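Local structure of Nsp15 (5YVD) at residues Y227-H239 / G243-Q255. The protein probably cleaves viral RNA on the 3' side of uridines, as a coronavirus endoribonuclease of the EndoU family that assembles as a hexamer. Residues are numbered along the deposited sequence; the frame is centred on the assembly and turned at random.
Sequences YAFEHVVYGDFSH and GGLHLLIGLYKRQ. Unlike the reference sequence in segment 243-255: Arg254 (reference Lys).
Phe237 and Arg254 meet face to face at one end of this contact, where two short helices of the EndoU domain are joined by a loop that turns back on itself. The side chains slide past each other in opposite directions, and the guanidinium lies almost flat on the ring, planes 22° apart. Arg254 CZ sits 4.2 Å from the centroid of the Phe237 ring, close to its normal: a cation-pi stack. The arginine chain leaves its helix with CG trans to the backbone N and turns about the CB-CG bond (chi2 67°), which carries CD to 3.5 Å from Phe237 CZ. A salt bridge from Arg254 NH2 to Glu279 fixes its outer end.

Leu245 CD1 meets Phe237 CZ obliquely at 4.2 Å, while Val233 CG1 runs alongside Leu247 CD2 on the inner side, where Phe210 and Phe299 close the core.

At the other end His231 CG, anti to the backbone N (chi1 -171°) and beside the carbonyl carbon, brings one ring face against the Gly243-Gly244 peptide. The main chain pins His246 nearby: its N donates to Val232 O at 3.0 Å, nearly in line with the carbonyl, and Leu245 N reaches His231 O. The NE2 atoms of His231 and His246 are 5.7 Å apart. With Lys286, which bonds Gly244 O, the pair is consistent with the two-histidine, one-lysine active site of EndoU nucleases; His246 ND1 is hydrogen-bonded to Ser290 O, and NE2 to a glycerol, probably from the crystallisation liquor. Asp236 and Gly243 form a single antiparallel bridge, Gly243 N donating to Asp236 O at 2.7 Å.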
# COMPACT_ATOMS: atom_id res chain seq x y z
N TYR A 227 -45.58 31.47 -3.02
CA TYR A 227 -44.17 31.17 -3.22
C TYR A 227 -43.76 29.73 -2.89
O TYR A 227 -42.55 29.42 -2.77
CB TYR A 227 -43.35 32.19 -2.42
CG TYR A 227 -43.58 33.59 -2.91
CD1 TYR A 227 -42.94 34.06 -4.05
CD2 TYR A 227 -44.50 34.43 -2.28
CE1 TYR A 227 -43.19 35.34 -4.53
CE2 TYR A 227 -44.74 35.72 -2.75
CZ TYR A 227 -44.08 36.17 -3.87
OH TYR A 227 -44.30 37.43 -4.34
N ALA A 228 -44.74 28.85 -2.75
CA ALA A 228 -44.49 27.43 -2.58
C ALA A 228 -43.49 27.05 -1.49
O ALA A 228 -42.80 26.05 -1.62
CB ALA A 228 -44.04 26.83 -3.90
N PHE A 229 -43.43 27.82 -0.41
CA PHE A 229 -42.44 27.53 0.64
C PHE A 229 -42.53 26.10 1.16
O PHE A 229 -41.52 25.52 1.56
CB PHE A 229 -42.55 28.53 1.80
CG PHE A 229 -41.45 29.53 1.82
CD1 PHE A 229 -40.70 29.75 2.96
CD2 PHE A 229 -41.12 30.22 0.65
CE1 PHE A 229 -39.65 30.65 2.95
CE2 PHE A 229 -40.06 31.12 0.64
CZ PHE A 229 -39.32 31.34 1.79
N GLU A 230 -43.73 25.55 1.15
CA GLU A 230 -43.97 24.19 1.60
C GLU A 230 -43.05 23.27 0.81
O GLU A 230 -42.23 22.54 1.38
CB GLU A 230 -45.46 23.83 1.42
CG GLU A 230 -46.22 23.25 2.61
CD GLU A 230 -45.94 23.95 3.93
OE1 GLU A 230 -46.80 24.74 4.37
OE2 GLU A 230 -44.88 23.68 4.54
N HIS A 231 -43.14 23.37 -0.52
CA HIS A 231 -42.30 22.57 -1.42
C HIS A 231 -40.82 22.98 -1.36
O HIS A 231 -39.95 22.15 -1.10
CB HIS A 231 -42.81 22.70 -2.87
CG HIS A 231 -42.17 21.75 -3.83
ND1 HIS A 231 -42.64 20.47 -4.05
CD2 HIS A 231 -41.10 21.89 -4.64
CE1 HIS A 231 -41.88 19.87 -4.95
NE2 HIS A 231 -40.94 20.71 -5.33
N VAL A 232 -40.56 24.26 -1.56
CA VAL A 232 -39.22 24.72 -1.83
C VAL A 232 -38.35 24.70 -0.56
O VAL A 232 -37.24 24.16 -0.55
CB VAL A 232 -39.23 26.13 -2.47
CG1 VAL A 232 -37.82 26.64 -2.68
CG2 VAL A 232 -39.94 26.12 -3.81
N VAL A 233 -38.85 25.28 0.51
CA VAL A 233 -38.03 25.46 1.71
C VAL A 233 -38.28 24.36 2.76
O VAL A 233 -37.35 23.66 3.16
CB VAL A 233 -38.28 26.84 2.32
CG1 VAL A 233 -37.22 27.13 3.38
CG2 VAL A 233 -38.23 27.89 1.22
N TYR A 234 -39.52 24.19 3.17
CA TYR A 234 -39.84 23.18 4.19
C TYR A 234 -39.53 21.79 3.71
O TYR A 234 -39.07 20.95 4.49
CB TYR A 234 -41.28 23.27 4.58
CG TYR A 234 -41.54 24.48 5.41
CD1 TYR A 234 -41.23 24.47 6.77
CD2 TYR A 234 -42.06 25.63 4.84
CE1 TYR A 234 -41.46 25.58 7.56
CE2 TYR A 234 -42.28 26.74 5.62
CZ TYR A 234 -41.98 26.71 6.98
OH TYR A 234 -42.20 27.81 7.76
N GLY A 235 -39.76 21.56 2.41
CA GLY A 235 -39.56 20.25 1.79
C GLY A 235 -40.84 19.46 1.86
O GLY A 235 -41.60 19.59 2.80
N ASP A 236 -41.08 18.65 0.83
CA ASP A 236 -42.19 17.71 0.76
C ASP A 236 -41.64 16.27 0.79
O ASP A 236 -40.87 15.86 -0.09
CB ASP A 236 -42.94 17.96 -0.53
CG ASP A 236 -44.11 17.07 -0.72
OD1 ASP A 236 -44.39 16.17 0.12
OD2 ASP A 236 -44.76 17.27 -1.75
N PHE A 237 -42.04 15.53 1.83
CA PHE A 237 -41.61 14.16 2.09
C PHE A 237 -42.77 13.17 1.98
O PHE A 237 -42.67 12.05 2.47
CB PHE A 237 -40.98 14.10 3.49
CG PHE A 237 -40.02 15.22 3.75
CD1 PHE A 237 -38.67 15.09 3.41
CD2 PHE A 237 -40.47 16.43 4.26
CE1 PHE A 237 -37.79 16.15 3.59
CE2 PHE A 237 -39.60 17.48 4.45
CZ PHE A 237 -38.26 17.34 4.11
N SER A 238 -43.86 13.60 1.32
CA SER A 238 -45.05 12.74 1.09
C SER A 238 -44.92 11.80 -0.13
O SER A 238 -45.71 10.87 -0.28
CB SER A 238 -46.30 13.59 0.93
OG SER A 238 -46.29 14.20 -0.36
N HIS A 239 -43.94 12.03 -1.00
CA HIS A 239 -43.82 11.30 -2.26
C HIS A 239 -42.58 10.43 -2.32
O HIS A 239 -41.63 10.59 -1.54
CB HIS A 239 -43.79 12.28 -3.42
CG HIS A 239 -45.10 12.93 -3.64
ND1 HIS A 239 -45.38 14.21 -3.20
CD2 HIS A 239 -46.24 12.46 -4.19
CE1 HIS A 239 -46.63 14.51 -3.50
NE2 HIS A 239 -47.17 13.46 -4.11
N GLY A 243 -39.46 16.01 -2.44
CA GLY A 243 -39.76 17.25 -3.15
C GLY A 243 -39.08 18.49 -2.58
O GLY A 243 -39.04 18.68 -1.37
N GLY A 244 -38.56 19.34 -3.45
CA GLY A 244 -37.96 20.59 -3.05
C GLY A 244 -36.78 20.46 -2.09
O GLY A 244 -35.87 19.64 -2.30
N LEU A 245 -36.83 21.28 -1.03
CA LEU A 245 -35.81 21.36 -0.00
C LEU A 245 -34.47 21.85 -0.57
O LEU A 245 -33.47 21.14 -0.53
CB LEU A 245 -35.67 20.02 0.73
CG LEU A 245 -34.99 20.07 2.10
CD1 LEU A 245 -35.87 20.67 3.21
CD2 LEU A 245 -34.52 18.68 2.53
N HIS A 246 -34.44 23.08 -1.09
CA HIS A 246 -33.25 23.60 -1.75
C HIS A 246 -32.51 24.67 -0.93
O HIS A 246 -31.50 25.23 -1.38
CB HIS A 246 -33.63 24.09 -3.15
CG HIS A 246 -34.16 23.00 -4.04
ND1 HIS A 246 -33.36 21.98 -4.52
CD2 HIS A 246 -35.40 22.75 -4.51
CE1 HIS A 246 -34.10 21.15 -5.24
NE2 HIS A 246 -35.34 21.60 -5.25
N LEU A 247 -32.98 24.94 0.29
CA LEU A 247 -32.38 25.99 1.09
C LEU A 247 -31.92 25.39 2.39
O LEU A 247 -32.64 24.61 2.99
CB LEU A 247 -33.38 27.13 1.32
CG LEU A 247 -32.74 28.40 1.88
CD1 LEU A 247 -31.98 29.13 0.78
CD2 LEU A 247 -33.77 29.34 2.52
N LEU A 248 -30.72 25.75 2.84
CA LEU A 248 -30.07 25.00 3.91
C LEU A 248 -30.82 25.11 5.22
O LEU A 248 -30.94 24.12 5.96
CB LEU A 248 -28.61 25.39 4.11
CG LEU A 248 -27.94 24.60 5.26
CD1 LEU A 248 -27.75 23.12 4.90
CD2 LEU A 248 -26.60 25.19 5.70
N ILE A 249 -31.33 26.29 5.53
CA ILE A 249 -32.05 26.46 6.79
C ILE A 249 -33.24 25.47 6.87
O ILE A 249 -33.54 24.93 7.94
CB ILE A 249 -32.48 27.93 7.00
CG1 ILE A 249 -33.10 28.13 8.39
CG2 ILE A 249 -33.44 28.37 5.90
CD1 ILE A 249 -33.32 29.59 8.76
N GLY A 250 -33.89 25.22 5.74
CA GLY A 250 -34.98 24.25 5.68
C GLY A 250 -34.51 22.81 5.87
O GLY A 250 -35.17 22.01 6.52
N LEU A 251 -33.35 22.50 5.30
CA LEU A 251 -32.73 21.20 5.50
C LEU A 251 -32.28 21.01 6.94
O LEU A 251 -32.49 19.93 7.51
CB LEU A 251 -31.52 21.00 4.54
CG LEU A 251 -30.63 19.79 4.79
CD1 LEU A 251 -31.45 18.53 4.72
CD2 LEU A 251 -29.49 19.69 3.80
N TYR A 252 -31.64 22.02 7.51
CA TYR A 252 -31.24 21.95 8.92
C TYR A 252 -32.46 21.73 9.82
O TYR A 252 -32.47 20.80 10.65
CB TYR A 252 -30.54 23.23 9.33
CG TYR A 252 -30.34 23.40 10.81
CD1 TYR A 252 -31.08 24.32 11.52
CD2 TYR A 252 -29.39 22.66 11.50
CE1 TYR A 252 -30.89 24.49 12.88
CE2 TYR A 252 -29.19 22.83 12.85
CZ TYR A 252 -29.95 23.74 13.53
OH TYR A 252 -29.77 23.92 14.88
N LYS A 253 -33.47 22.56 9.64
CA LYS A 253 -34.64 22.51 10.51
C LYS A 253 -35.18 21.11 10.47
O LYS A 253 -35.55 20.53 11.48
CB LYS A 253 -35.73 23.48 10.04
CG LYS A 253 -37.00 23.36 10.83
CD LYS A 253 -37.97 24.47 10.50
CE LYS A 253 -39.30 24.28 11.21
NZ LYS A 253 -39.99 23.06 10.73
N ARG A 254 -35.21 20.58 9.26
CA ARG A 254 -35.79 19.30 9.03
C ARG A 254 -35.02 18.21 9.73
O ARG A 254 -35.60 17.43 10.48
CB ARG A 254 -35.81 19.03 7.53
CG ARG A 254 -36.23 17.62 7.19
CD ARG A 254 -37.68 17.40 7.56
NE ARG A 254 -37.99 15.99 7.69
CZ ARG A 254 -39.18 15.52 8.03
NH1 ARG A 254 -40.21 16.33 8.27
NH2 ARG A 254 -39.34 14.21 8.13
N GLN A 255 -33.72 18.14 9.48
CA GLN A 255 -32.93 16.99 9.89
C GLN A 255 -32.70 16.92 11.41
O GLN A 255 -32.48 15.84 11.96
CB GLN A 255 -31.61 16.95 9.14
CG GLN A 255 -30.55 17.85 9.68
CD GLN A 255 -29.79 17.21 10.80
OE1 GLN A 255 -29.62 16.01 10.81
NE2 GLN A 255 -29.32 18.02 11.75